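PDB 6HDY: 2-hydroxyisobutyryl-CoA synthetase from Aquincola tertiaricarbonis, which is a member of the ANL superfamily, with an AMP-binding enzyme region followed by a C-terminal domain of the AMP-binding family. Local coordinates for residues 66-71 against 93-98; 84-89 against 314-319; 281-286 against 302-307; 324-329 against 339-344. All blocks are in the same frame, centred on the assembly; numbering follows the deposited sequence.

In the fold
Chain order here is a worked example of local and distant closures gathered round one sheet. Starting near the N terminus, helix 66-74 meets the approach to helix 97-106 in interaction 1, closing a loop of 21 residues that holds helix 85-91. That enclosed helix reaches far forward to strand 315-316 in interaction 2, so the two contacts cross. Within the long span of interaction 2 lies interaction 3, where the loop 281-286 packs on the start of strand 304-310. Interaction 4 follows after all of these, closing the hairpin of strands 322-329 and 340-347. Interactions 2, 3 and 4 meet on one antiparallel sheet, and Val95 of interaction 1 bonds through its backbone to Arg339 and Leu341 of interaction 4.

Interaction 1 (66-71 against 93-98); sequences PFYRRK and PVVKKT. With SO4 (sulfate ion), chain D.
The rings of Phe67 and Tyr68 share a single partner across the contact, Val95. Phe67 offers its edge: CZ meets Val95 CG1 at 4.0 Å near the ring plane, while further round the rim Phe67 CD1 lies 3.4 Å from O4 of a bound sulfate. One face of Tyr68 is taken by its own neighbour, with Phe67 CD2 3.8 Å above the plane of the Tyr68 ring and over its centre. Val95 CG2 touches Tyr68 CE1 at 3.7 Å, the two side chains crossing at about a right angle. With Val95 CG1 anti to the backbone N (chi1 175°), that methyl goes to Phe67 and CG2 serves Tyr68. The third flat group, the Arg70 guanidinium, has Pro66 O over the centre of one face, and at its edge Arg70 NE donates to sulfate O3 at 2.8 Å. Arg70 NH2 adds a bond of 3.0 Å to sulfate O1. The ion, probably from the crystallisation liquor, is also held by Ser103, and Arg70 forms a salt bridge with Asp112. Lys71 runs out nearly extended and turns at its last torsion (chi4 -41°), which brings NZ within 3.2 Å of Val94 O in a weak hydrogen bond, beside Pro93 CB. The Tyr68 hydroxyl is engaged by Pro336 O and Ile338 N. As a whole this is helix-on-loop packing in the AMP-binding region: helix 66-74 lies against the extended lead-in to helix 97-106, which Lys96 precedes as N-cap, with helix 85-91 between them in sequence.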
# COMPACT_ATOMS: atom_id res chain seq x y z
N PRO A 66 7.78 -4.86 31.05
CA PRO A 66 7.12 -4.71 32.36
C PRO A 66 5.64 -5.09 32.32
O PRO A 66 5.07 -5.38 33.35
CB PRO A 66 7.35 -3.23 32.72
CG PRO A 66 8.43 -2.76 31.80
CD PRO A 66 8.25 -3.56 30.54
N PHE A 67 5.03 -5.13 31.11
CA PHE A 67 3.64 -5.56 30.91
C PHE A 67 3.51 -7.01 31.33
O PHE A 67 2.60 -7.33 32.09
CB PHE A 67 3.21 -5.39 29.43
CG PHE A 67 1.92 -6.09 29.07
CD1 PHE A 67 0.69 -5.52 29.40
CD2 PHE A 67 1.93 -7.32 28.44
CE1 PHE A 67 -0.50 -6.18 29.11
CE2 PHE A 67 0.73 -7.98 28.14
CZ PHE A 67 -0.48 -7.40 28.48
N TYR A 68 4.41 -7.89 30.82
CA TYR A 68 4.44 -9.30 31.17
C TYR A 68 4.91 -9.51 32.60
O TYR A 68 4.32 -10.32 33.30
CB TYR A 68 5.28 -10.11 30.19
CG TYR A 68 4.58 -10.29 28.86
CD1 TYR A 68 3.43 -11.06 28.76
CD2 TYR A 68 5.06 -9.68 27.71
CE1 TYR A 68 2.75 -11.19 27.55
CE2 TYR A 68 4.41 -9.82 26.49
CZ TYR A 68 3.26 -10.59 26.41
OH TYR A 68 2.61 -10.74 25.22
N ARG A 69 5.93 -8.77 33.06
CA ARG A 69 6.42 -8.86 34.45
C ARG A 69 5.28 -8.57 35.45
O ARG A 69 5.09 -9.37 36.37
CB ARG A 69 7.65 -7.95 34.67
CG ARG A 69 8.17 -7.90 36.11
CD ARG A 69 9.26 -8.92 36.45
NE ARG A 69 10.47 -8.70 35.65
CZ ARG A 69 11.54 -8.03 36.06
NH1 ARG A 69 11.60 -7.55 37.30
NH2 ARG A 69 12.56 -7.85 35.24
N ARG A 70 4.48 -7.50 35.22
CA ARG A 70 3.33 -7.11 36.05
C ARG A 70 2.18 -8.11 35.99
O ARG A 70 1.63 -8.47 37.03
CB ARG A 70 2.80 -5.72 35.66
CG ARG A 70 3.50 -4.57 36.37
CD ARG A 70 2.85 -3.23 36.01
NE ARG A 70 2.90 -2.95 34.57
CZ ARG A 70 3.88 -2.29 33.97
NH1 ARG A 70 4.90 -1.82 34.68
NH2 ARG A 70 3.84 -2.08 32.66
N LYS A 71 1.82 -8.54 34.77
CA LYS A 71 0.71 -9.46 34.51
C LYS A 71 0.97 -10.82 35.12
O LYS A 71 0.09 -11.37 35.78
CB LYS A 71 0.42 -9.59 33.00
CG LYS A 71 -0.94 -10.21 32.71
CD LYS A 71 -1.12 -10.61 31.26
CE LYS A 71 -2.57 -10.56 30.81
NZ LYS A 71 -3.52 -11.08 31.84
N PRO A 93 -1.33 -16.59 32.45
CA PRO A 93 -2.61 -15.93 32.11
C PRO A 93 -2.65 -15.51 30.64
O PRO A 93 -1.62 -15.09 30.09
CB PRO A 93 -2.63 -14.72 33.04
CG PRO A 93 -1.19 -14.39 33.25
CD PRO A 93 -0.48 -15.71 33.29
N VAL A 94 -3.82 -15.63 30.01
CA VAL A 94 -3.98 -15.19 28.62
C VAL A 94 -3.96 -13.66 28.52
O VAL A 94 -4.42 -12.96 29.42
CB VAL A 94 -5.22 -15.77 27.89
CG1 VAL A 94 -5.12 -17.27 27.73
CG2 VAL A 94 -6.53 -15.37 28.58
N VAL A 95 -3.45 -13.16 27.40
CA VAL A 95 -3.45 -11.73 27.10
C VAL A 95 -4.73 -11.47 26.31
O VAL A 95 -5.06 -12.24 25.42
CB VAL A 95 -2.21 -11.32 26.28
CG1 VAL A 95 -2.30 -9.84 25.86
CG2 VAL A 95 -0.92 -11.60 27.06
N LYS A 96 -5.45 -10.41 26.66
CA LYS A 96 -6.65 -9.95 25.95
C LYS A 96 -6.28 -8.70 25.14
O LYS A 96 -5.35 -7.98 25.51
CB LYS A 96 -7.77 -9.63 26.95
CG LYS A 96 -8.41 -10.86 27.60
CD LYS A 96 -9.36 -10.46 28.73
CE LYS A 96 -10.15 -11.62 29.29
NZ LYS A 96 -10.94 -11.22 30.49
N LYS A 97 -7.00 -8.44 24.03
CA LYS A 97 -6.78 -7.24 23.20
C LYS A 97 -7.02 -5.94 24.03
O LYS A 97 -6.29 -4.96 23.87
CB LYS A 97 -7.67 -7.27 21.95
CG LYS A 97 -6.94 -7.78 20.70
CD LYS A 97 -7.39 -9.17 20.28
CE LYS A 97 -8.58 -9.15 19.36
NZ LYS A 97 -9.55 -10.23 19.72
N THR A 98 -7.96 -5.99 25.00
CA THR A 98 -8.22 -4.89 25.92
C THR A 98 -6.98 -4.60 26.80
O THR A 98 -6.76 -3.43 27.15
CB THR A 98 -9.46 -5.18 26.80
OG1 THR A 98 -9.18 -6.30 27.63
CG2 THR A 98 -10.72 -5.44 25.99
S SO4 D . 0.27 -2.13 31.66
O1 SO4 D . 1.49 -1.95 30.84
O2 SO4 D . -0.30 -0.83 32.06
O3 SO4 D . 0.63 -2.91 32.87
O4 SO4 D . -0.78 -2.87 30.93

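Interaction 2 (84-89 against 314-319); sequences SLEDFE and MRRVPY
The torsions of Glu89 and Arg316 point their charged ends at each other. In Glu89, CG stands between the backbone N and the carbonyl carbon (chi1 63°) and the chain is extended beyond it; in Arg316 the turn comes at chi3 (-62°), which swings NE round to the carboxylate. The result is a side-on grip with one nitrogen to each oxygen. Arg316 NE reaches Glu89 OE1 at 2.8 Å in an almost straight bond of 171°, and Arg316 NH2 meets Glu89 OE2 at 3.1 Å. Both acceptors lie in the guanidinium plane, yet both nitrogens stand well above the carboxylate plane, because the two flat groups are strongly twisted against each other. A third donor completes the clasp: the backbone Arg316 N gives a 2.8 Å bond to Glu89 OE1, arriving from the opposite face to NE. Three N-H groups thus satisfy a buried carboxylate, which probably helps to keep it ionised. Glu86, on the exposed side of the helix, extends the salt-bridge network: its OE1 takes a weak 2.9 Å bond from Arg316 NH2. Leu85 O lies over one face of the guanidinium, and Glu89 CG packs on Arg315 CG at 3.8 Å. Ser84 caps the helix, its OG accepting from Asp87 N at 3.3 Å. Helix 85-91 is thereby fastened to the outermost strand 315-316 of the antiparallel sheet, with Leu85 and Arg316 both resting on Tyr305 of the adjacent strand 304-310, and Leu85 and Phe88 packed behind against Leu54 of helix 43-64.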
# COMPACT_ATOMS: atom_id res chain seq x y z
N SER A 84 6.58 -27.71 31.66
CA SER A 84 5.82 -28.53 30.70
C SER A 84 4.78 -27.66 29.98
O SER A 84 4.50 -26.56 30.43
CB SER A 84 5.13 -29.70 31.41
OG SER A 84 4.09 -29.27 32.27
N LEU A 85 4.19 -28.19 28.89
CA LEU A 85 3.14 -27.51 28.12
C LEU A 85 1.86 -27.38 28.96
O LEU A 85 1.06 -26.46 28.74
CB LEU A 85 2.86 -28.26 26.80
CG LEU A 85 4.02 -28.29 25.77
CD1 LEU A 85 3.69 -29.21 24.60
CD2 LEU A 85 4.38 -26.89 25.27
N GLU A 86 1.69 -28.28 29.94
CA GLU A 86 0.58 -28.28 30.88
C GLU A 86 0.73 -27.12 31.89
O GLU A 86 -0.27 -26.54 32.31
CB GLU A 86 0.36 -29.65 31.58
CG GLU A 86 1.30 -30.79 31.19
CD GLU A 86 1.32 -31.32 29.77
OE1 GLU A 86 0.23 -31.52 29.18
OE2 GLU A 86 2.43 -31.57 29.25
N ASP A 87 1.98 -26.76 32.25
CA ASP A 87 2.28 -25.63 33.14
C ASP A 87 1.94 -24.33 32.43
O ASP A 87 1.38 -23.42 33.04
CB ASP A 87 3.77 -25.60 33.52
CG ASP A 87 4.22 -26.54 34.62
OD1 ASP A 87 3.38 -26.90 35.48
OD2 ASP A 87 5.41 -26.86 34.67
N PHE A 88 2.27 -24.25 31.13
CA PHE A 88 2.01 -23.11 30.26
C PHE A 88 0.51 -22.76 30.20
O PHE A 88 0.16 -21.61 30.43
CB PHE A 88 2.55 -23.43 28.85
CG PHE A 88 2.72 -22.24 27.94
CD1 PHE A 88 3.68 -21.27 28.21
CD2 PHE A 88 1.96 -22.12 26.78
CE1 PHE A 88 3.84 -20.16 27.37
CE2 PHE A 88 2.15 -21.04 25.91
CZ PHE A 88 3.07 -20.06 26.22
N GLU A 89 -0.37 -23.75 29.93
CA GLU A 89 -1.81 -23.50 29.80
C GLU A 89 -2.50 -23.13 31.11
O GLU A 89 -3.44 -22.34 31.10
CB GLU A 89 -2.53 -24.67 29.13
CG GLU A 89 -2.48 -25.98 29.90
CD GLU A 89 -2.90 -27.22 29.14
OE1 GLU A 89 -3.60 -27.09 28.11
OE2 GLU A 89 -2.55 -28.33 29.59
N MET A 314 -9.10 -21.67 29.84
CA MET A 314 -7.92 -21.43 28.99
C MET A 314 -6.95 -22.64 28.93
O MET A 314 -5.75 -22.47 28.72
CB MET A 314 -7.17 -20.12 29.36
CG MET A 314 -8.01 -18.87 29.16
SD MET A 314 -8.72 -18.70 27.49
CE MET A 314 -10.04 -17.62 27.87
N ARG A 315 -7.50 -23.85 29.05
CA ARG A 315 -6.73 -25.09 28.94
C ARG A 315 -7.09 -25.75 27.63
O ARG A 315 -8.21 -25.55 27.14
CB ARG A 315 -6.91 -26.00 30.17
CG ARG A 315 -6.02 -25.54 31.34
CD ARG A 315 -5.99 -26.51 32.50
NE ARG A 315 -6.80 -26.04 33.61
CZ ARG A 315 -7.96 -26.58 33.99
NH1 ARG A 315 -8.63 -26.08 35.01
NH2 ARG A 315 -8.44 -27.64 33.35
N ARG A 316 -6.12 -26.46 27.00
CA ARG A 316 -6.33 -27.11 25.71
C ARG A 316 -7.49 -28.09 25.75
O ARG A 316 -7.65 -28.80 26.75
CB ARG A 316 -5.05 -27.83 25.23
CG ARG A 316 -3.91 -26.90 24.78
CD ARG A 316 -2.58 -27.65 24.67
NE ARG A 316 -2.15 -28.21 25.96
CZ ARG A 316 -1.19 -29.12 26.12
NH1 ARG A 316 -0.53 -29.59 25.07
NH2 ARG A 316 -0.88 -29.56 27.33
N VAL A 317 -8.33 -28.09 24.70
CA VAL A 317 -9.45 -29.03 24.55
C VAL A 317 -8.88 -30.26 23.83
O VAL A 317 -7.91 -30.10 23.07
CB VAL A 317 -10.70 -28.44 23.81
CG1 VAL A 317 -11.28 -27.25 24.57
CG2 VAL A 317 -10.41 -28.07 22.36
N PRO A 318 -9.42 -31.50 24.02
CA PRO A 318 -8.87 -32.66 23.29
C PRO A 318 -9.06 -32.50 21.78
O PRO A 318 -9.93 -31.73 21.37
CB PRO A 318 -9.71 -33.85 23.81
CG PRO A 318 -10.31 -33.37 25.09
CD PRO A 318 -10.55 -31.91 24.89
N TYR A 319 -8.27 -33.22 20.96
CA TYR A 319 -8.43 -33.19 19.51
C TYR A 319 -9.80 -33.76 19.12
O TYR A 319 -10.28 -34.71 19.74
CB TYR A 319 -7.29 -33.92 18.80
CG TYR A 319 -5.94 -33.29 19.03
CD1 TYR A 319 -5.67 -31.99 18.60
CD2 TYR A 319 -4.93 -33.98 19.69
CE1 TYR A 319 -4.41 -31.41 18.79
CE2 TYR A 319 -3.68 -33.41 19.90
CZ TYR A 319 -3.42 -32.12 19.45
OH TYR A 319 -2.18 -31.58 19.64

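Interaction 3 (281-286 against 302-307); sequences MSPFMN and DIIYTE. With 3HL ((3S)-3-hydroxybutanoic acid), chain B; 8LQ ([[(2~{R},3~{S},4~{R},5~{R})-5-(6-aminopurin-9-yl)-3,4-bis(oxidanyl)oxolan-2-yl]methoxy-oxidanyl-phosphoryl] (3~{S})-3-oxidanylbutanoate), chain C.
A water joins Asn286 to Ile304 and Thr306, donating to Asn286 O at 2.7 Å and to Ile304 O at 2.9 Å. Thr306 OG1 is its third partner, 2.8 Å away. The bridge lies in the AMP-binding region of this ANL protein, where the loop following strand 271-274 of the parallel sheet packs on strand 304-310 of the antiparallel sheet. Beside the water the packing is largely apolar, with Asn286 CB 3.7 Å from Ile304 CB. Ile304 reaches into the curve of the loop, and its extended chain (chi2 164°) sets CD1 against two carbonyl oxygens: 3.1 Å from Met281 O and 3.4 Å from Pro283 O, a tight fit. Pro283, which follows a cis peptide bond, lays CG against Ile303 CG2 at 3.6 Å. Its ring is covered further by Ile147, Ala150 and His151 of helix 141-157, while Ser282 O accepts hydrogen bonds from His329 and Arg332. The same loop turns Phe284 away from the strand and into the ligand pocket. There 3HL and 8LQ are modelled in overlapping positions above one ring face: 3HL OA is offset toward the rim, as is 8LQ CAZ, which comes 3.8 Å from Phe284 CD1.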
# COMPACT_ATOMS: atom_id res chain seq x y z
N MET A 281 -0.47 -11.30 15.78
CA MET A 281 0.26 -12.56 15.62
C MET A 281 1.06 -12.69 14.32
O MET A 281 1.36 -13.82 13.95
CB MET A 281 -0.70 -13.76 15.79
CG MET A 281 -1.29 -13.84 17.16
SD MET A 281 0.02 -13.76 18.39
CE MET A 281 -0.85 -13.89 19.66
N SER A 282 1.43 -11.56 13.65
CA SER A 282 2.27 -11.68 12.45
C SER A 282 3.56 -12.36 12.90
O SER A 282 4.06 -11.99 13.96
CB SER A 282 2.58 -10.33 11.82
OG SER A 282 1.38 -9.67 11.47
N PRO A 283 4.09 -13.40 12.23
CA PRO A 283 3.64 -14.02 10.97
C PRO A 283 2.28 -14.73 11.12
O PRO A 283 2.18 -15.79 11.74
CB PRO A 283 4.82 -14.96 10.61
CG PRO A 283 5.44 -15.32 11.94
CD PRO A 283 5.31 -14.05 12.76
N PHE A 284 1.23 -14.10 10.61
CA PHE A 284 -0.16 -14.54 10.75
C PHE A 284 -0.47 -15.81 9.95
O PHE A 284 -1.49 -16.45 10.21
CB PHE A 284 -1.15 -13.40 10.41
CG PHE A 284 -0.96 -12.85 9.01
CD1 PHE A 284 -1.50 -13.51 7.91
CD2 PHE A 284 -0.21 -11.69 8.80
CE1 PHE A 284 -1.29 -13.02 6.62
CE2 PHE A 284 -0.03 -11.19 7.52
CZ PHE A 284 -0.56 -11.87 6.44
N MET A 285 0.41 -16.17 8.97
CA MET A 285 0.25 -17.39 8.19
C MET A 285 0.63 -18.63 9.04
O MET A 285 0.66 -19.73 8.51
CB MET A 285 1.08 -17.32 6.87
CG MET A 285 0.54 -16.32 5.87
SD MET A 285 1.44 -16.22 4.29
CE MET A 285 0.98 -17.74 3.57
N ASN A 286 0.86 -18.47 10.37
CA ASN A 286 1.18 -19.57 11.31
C ASN A 286 0.07 -20.67 11.33
O ASN A 286 0.26 -21.77 11.84
CB ASN A 286 1.45 -19.01 12.72
CG ASN A 286 0.21 -18.49 13.41
OD1 ASN A 286 -0.31 -17.45 13.06
ND2 ASN A 286 -0.33 -19.22 14.36
N ASP A 302 6.15 -24.63 15.29
CA ASP A 302 7.51 -24.14 15.53
C ASP A 302 7.71 -22.68 15.09
O ASP A 302 8.81 -22.13 15.27
CB ASP A 302 8.56 -25.07 14.90
CG ASP A 302 8.28 -25.35 13.44
OD1 ASP A 302 7.38 -26.17 13.16
OD2 ASP A 302 8.93 -24.72 12.58
N ILE A 303 6.67 -22.06 14.50
CA ILE A 303 6.68 -20.64 14.12
C ILE A 303 5.96 -19.85 15.24
O ILE A 303 6.54 -18.94 15.81
CB ILE A 303 6.10 -20.39 12.68
CG1 ILE A 303 7.00 -21.04 11.59
CG2 ILE A 303 5.93 -18.86 12.44
CD1 ILE A 303 6.47 -21.03 10.14
N ILE A 304 4.71 -20.25 15.57
CA ILE A 304 3.86 -19.74 16.64
C ILE A 304 3.17 -20.96 17.25
O ILE A 304 2.63 -21.79 16.51
CB ILE A 304 2.83 -18.66 16.13
CG1 ILE A 304 3.52 -17.31 15.87
CG2 ILE A 304 1.58 -18.51 17.07
CD1 ILE A 304 2.71 -16.34 15.04
N TYR A 305 3.17 -21.05 18.58
CA TYR A 305 2.53 -22.13 19.31
C TYR A 305 1.03 -21.87 19.47
O TYR A 305 0.63 -20.98 20.23
CB TYR A 305 3.26 -22.36 20.65
CG TYR A 305 2.67 -23.46 21.51
CD1 TYR A 305 2.48 -24.75 20.99
CD2 TYR A 305 2.32 -23.23 22.83
CE1 TYR A 305 1.93 -25.77 21.77
CE2 TYR A 305 1.79 -24.25 23.63
CZ TYR A 305 1.60 -25.51 23.10
OH TYR A 305 1.08 -26.50 23.89
N THR A 306 0.21 -22.62 18.72
CA THR A 306 -1.25 -22.51 18.78
C THR A 306 -1.82 -23.52 19.81
O THR A 306 -1.45 -24.71 19.79
CB THR A 306 -1.89 -22.71 17.38
OG1 THR A 306 -1.41 -21.74 16.45
CG2 THR A 306 -3.44 -22.65 17.41
N GLU A 307 -2.73 -23.04 20.66
CA GLU A 307 -3.45 -23.83 21.65
C GLU A 307 -4.94 -23.63 21.42
O GLU A 307 -5.41 -22.49 21.41
CB GLU A 307 -3.12 -23.37 23.06
CG GLU A 307 -1.67 -23.44 23.46
CD GLU A 307 -1.43 -22.74 24.78
OE1 GLU A 307 -1.29 -21.49 24.77
OE2 GLU A 307 -1.50 -23.41 25.84
CA 3HL B . -5.55 -10.70 9.69
CB 3HL B . -4.31 -9.87 10.10
OG1 3HL B . -3.08 -10.52 9.84
CG2 3HL B . -4.27 -8.55 9.39
C 3HL B . -5.08 -11.98 9.05
OA 3HL B . -4.49 -11.93 7.98
OB 3HL B . -5.18 -13.09 9.83
N9 8LQ C . -9.72 -14.07 10.58
C8 8LQ C . -8.52 -13.81 10.04
N7 8LQ C . -8.19 -14.80 9.22
C5 8LQ C . -9.18 -15.71 9.27
C6 8LQ C . -9.40 -16.87 8.62
N6 8LQ C . -8.47 -17.31 7.78
N1 8LQ C . -10.51 -17.60 8.82
C2 8LQ C . -11.50 -17.15 9.70
N3 8LQ C . -11.28 -15.92 10.30
C4 8LQ C . -10.13 -15.25 10.10
CAA 8LQ C . -3.60 -9.88 9.23
CAZ 8LQ C . -4.36 -11.14 8.77
OAE 8LQ C . -5.07 -10.86 7.56
CAL 8LQ C . -5.37 -11.65 9.82
CAS 8LQ C . -6.35 -10.53 10.21
OAC 8LQ C . -7.29 -10.26 9.47
OAQ 8LQ C . -6.03 -9.85 11.37
PBC 8LQ C . -7.06 -8.87 12.10
OAH 8LQ C . -7.29 -7.69 11.07
OAD 8LQ C . -6.58 -8.39 13.41
O5' 8LQ C . -8.37 -9.74 12.29
C5' 8LQ C . -8.21 -10.99 12.95
C4' 8LQ C . -9.54 -11.70 13.01
O4' 8LQ C . -10.03 -11.91 11.66
C3' 8LQ C . -9.29 -13.04 13.55
O3' 8LQ C . -9.31 -13.01 15.00
C2' 8LQ C . -10.47 -13.81 12.96
O2' 8LQ C . -11.74 -13.49 13.66
C1' 8LQ C . -10.51 -13.26 11.55
O HOH W 1 0.60 -21.88 14.50

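Interaction 4 (324-329 against 339-344); sequences TPVYTH and RLLSGD. With 8LQ ([[(2~{R},3~{S},4~{R},5~{R})-5-(6-aminopurin-9-yl)-3,4-bis(oxidanyl)oxolan-2-yl]methoxy-oxidanyl-phosphoryl] (3~{S})-3-oxidanylbutanoate), chain C.
Arg339 can be followed from its base, where CB meets Val326 CG1 at 3.8 Å, to CG, which lies 3.6 Å from Thr328 OG1. Arg339 belongs to the beta hairpin of strands 322-329 and 340-347, and with Leu340 faces Tyr327 in a G1 beta bulge. Beyond CD a bend (chi3 50°) places NE; further out one face of the guanidinium lies over Val326 CG1, which is 3.9 Å from Arg339 NH1. At the tip NE hydrogen-bonds to Val92 O, NH1 makes a salt bridge with Glu307, and NH2 hydrogen-bonds to Met314 O. Arg339 N donates to Thr328 OG1 at 2.8 Å; next to it, Tyr327 and Leu340 form the hydrogen-bonded antiparallel pair, while Val326 and Leu341 are a non-hydrogen-bonded one. Pro325 O accepts twice from Ser342: from N nearly along the C=O axis, and from OG, at 2.8 Å, on a lone pair. Ser342 OG in turn accepts from Asp344 N, an ST turn. Thr324 OG1 secures Asp344 O at 2.7 Å, and water bridges Tyr327 OH to the Asp344 carboxylate. That carboxylate holds 8LQ by both oxygens: OD1 accepts from O2', and Asp344 OD2 from 8LQ O3' at 2.6 Å.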
# COMPACT_ATOMS: atom_id res chain seq x y z
N THR A 324 -11.22 -22.10 21.53
CA THR A 324 -10.69 -20.83 21.09
C THR A 324 -9.18 -20.84 20.89
O THR A 324 -8.45 -21.22 21.80
CB THR A 324 -11.16 -19.65 22.00
OG1 THR A 324 -10.82 -18.43 21.34
CG2 THR A 324 -10.54 -19.67 23.40
N PRO A 325 -8.68 -20.40 19.72
CA PRO A 325 -7.22 -20.32 19.53
C PRO A 325 -6.55 -19.28 20.45
O PRO A 325 -7.00 -18.13 20.59
CB PRO A 325 -7.07 -19.94 18.05
CG PRO A 325 -8.41 -20.30 17.41
CD PRO A 325 -9.40 -20.00 18.49
N VAL A 326 -5.49 -19.72 21.13
CA VAL A 326 -4.64 -18.94 22.04
C VAL A 326 -3.26 -19.09 21.40
O VAL A 326 -2.86 -20.22 21.09
CB VAL A 326 -4.72 -19.41 23.52
CG1 VAL A 326 -3.59 -18.82 24.38
CG2 VAL A 326 -6.08 -19.10 24.13
N TYR A 327 -2.57 -17.95 21.14
CA TYR A 327 -1.31 -17.97 20.40
C TYR A 327 -0.12 -17.40 21.13
O TYR A 327 -0.25 -16.43 21.86
CB TYR A 327 -1.45 -17.21 19.07
CG TYR A 327 -2.58 -17.63 18.16
CD1 TYR A 327 -2.46 -18.74 17.32
CD2 TYR A 327 -3.72 -16.84 18.03
CE1 TYR A 327 -3.45 -19.07 16.40
CE2 TYR A 327 -4.72 -17.15 17.10
CZ TYR A 327 -4.58 -18.27 16.29
OH TYR A 327 -5.57 -18.59 15.39
N THR A 328 1.08 -17.98 20.85
CA THR A 328 2.36 -17.53 21.39
C THR A 328 3.43 -17.48 20.29
O THR A 328 3.66 -18.49 19.62
CB THR A 328 2.80 -18.36 22.61
OG1 THR A 328 1.79 -18.31 23.63
CG2 THR A 328 4.14 -17.89 23.19
N HIS A 329 4.09 -16.31 20.15
CA HIS A 329 5.23 -16.10 19.25
C HIS A 329 6.44 -16.88 19.74
O HIS A 329 6.82 -16.77 20.91
CB HIS A 329 5.65 -14.59 19.20
CG HIS A 329 4.76 -13.75 18.32
ND1 HIS A 329 4.09 -12.65 18.82
CD2 HIS A 329 4.50 -13.86 17.00
CE1 HIS A 329 3.43 -12.14 17.80
NE2 HIS A 329 3.64 -12.84 16.68
N ARG A 339 0.51 -16.11 24.78
CA ARG A 339 -0.82 -16.62 25.10
C ARG A 339 -1.88 -15.54 24.85
O ARG A 339 -2.67 -15.23 25.73
CB ARG A 339 -0.89 -17.27 26.51
CG ARG A 339 -0.38 -18.68 26.44
CD ARG A 339 -0.35 -19.46 27.74
NE ARG A 339 -1.60 -19.44 28.50
CZ ARG A 339 -2.62 -20.27 28.33
NH1 ARG A 339 -2.59 -21.19 27.37
NH2 ARG A 339 -3.68 -20.19 29.11
N LEU A 340 -1.88 -14.97 23.64
CA LEU A 340 -2.93 -14.01 23.27
C LEU A 340 -4.21 -14.77 22.91
O LEU A 340 -4.18 -15.70 22.08
CB LEU A 340 -2.51 -13.05 22.13
CG LEU A 340 -3.58 -12.10 21.53
CD1 LEU A 340 -3.99 -11.00 22.52
CD2 LEU A 340 -3.09 -11.47 20.22
N LEU A 341 -5.31 -14.38 23.56
CA LEU A 341 -6.64 -14.92 23.36
C LEU A 341 -7.20 -14.34 22.04
O LEU A 341 -7.26 -13.12 21.89
CB LEU A 341 -7.53 -14.56 24.57
CG LEU A 341 -9.03 -14.89 24.49
CD1 LEU A 341 -9.26 -16.39 24.31
CD2 LEU A 341 -9.76 -14.41 25.73
N SER A 342 -7.54 -15.20 21.06
CA SER A 342 -8.04 -14.74 19.77
C SER A 342 -9.48 -14.29 19.85
O SER A 342 -9.86 -13.32 19.20
CB SER A 342 -7.90 -15.82 18.71
OG SER A 342 -8.82 -16.88 18.95
N GLY A 343 -10.27 -15.01 20.65
CA GLY A 343 -11.70 -14.79 20.80
C GLY A 343 -12.46 -15.45 19.65
O GLY A 343 -13.64 -15.16 19.45
N ASP A 344 -11.77 -16.33 18.90
CA ASP A 344 -12.32 -17.03 17.74
C ASP A 344 -12.75 -18.43 18.11
O ASP A 344 -12.41 -18.90 19.19
CB ASP A 344 -11.29 -17.06 16.60
CG ASP A 344 -10.96 -15.68 16.07
OD1 ASP A 344 -11.89 -14.90 15.82
OD2 ASP A 344 -9.76 -15.39 15.89
N9 8LQ C . -9.72 -14.07 10.58
C8 8LQ C . -8.52 -13.81 10.04
N7 8LQ C . -8.19 -14.80 9.22
C5 8LQ C . -9.18 -15.71 9.27
C6 8LQ C . -9.40 -16.87 8.62
N6 8LQ C . -8.47 -17.31 7.78
N1 8LQ C . -10.51 -17.60 8.82
C2 8LQ C . -11.50 -17.15 9.70
N3 8LQ C . -11.28 -15.92 10.30
C4 8LQ C . -10.13 -15.25 10.10
CAA 8LQ C . -3.60 -9.88 9.23
CAZ 8LQ C . -4.36 -11.14 8.77
OAE 8LQ C . -5.07 -10.86 7.56
CAL 8LQ C . -5.37 -11.65 9.82
CAS 8LQ C . -6.35 -10.53 10.21
OAC 8LQ C . -7.29 -10.26 9.47
OAQ 8LQ C . -6.03 -9.85 11.37
PBC 8LQ C . -7.06 -8.87 12.10
OAH 8LQ C . -7.29 -7.69 11.07
OAD 8LQ C . -6.58 -8.39 13.41
O5' 8LQ C . -8.37 -9.74 12.29
C5' 8LQ C . -8.21 -10.99 12.95
C4' 8LQ C . -9.54 -11.70 13.01
O4' 8LQ C . -10.03 -11.91 11.66
C3' 8LQ C . -9.29 -13.04 13.55
O3' 8LQ C . -9.31 -13.01 15.00
C2' 8LQ C . -10.47 -13.81 12.96
O2' 8LQ C . -11.74 -13.49 13.66
C1' 8LQ C . -10.51 -13.26 11.55
O HOH W 2 -7.56 -16.79 15.01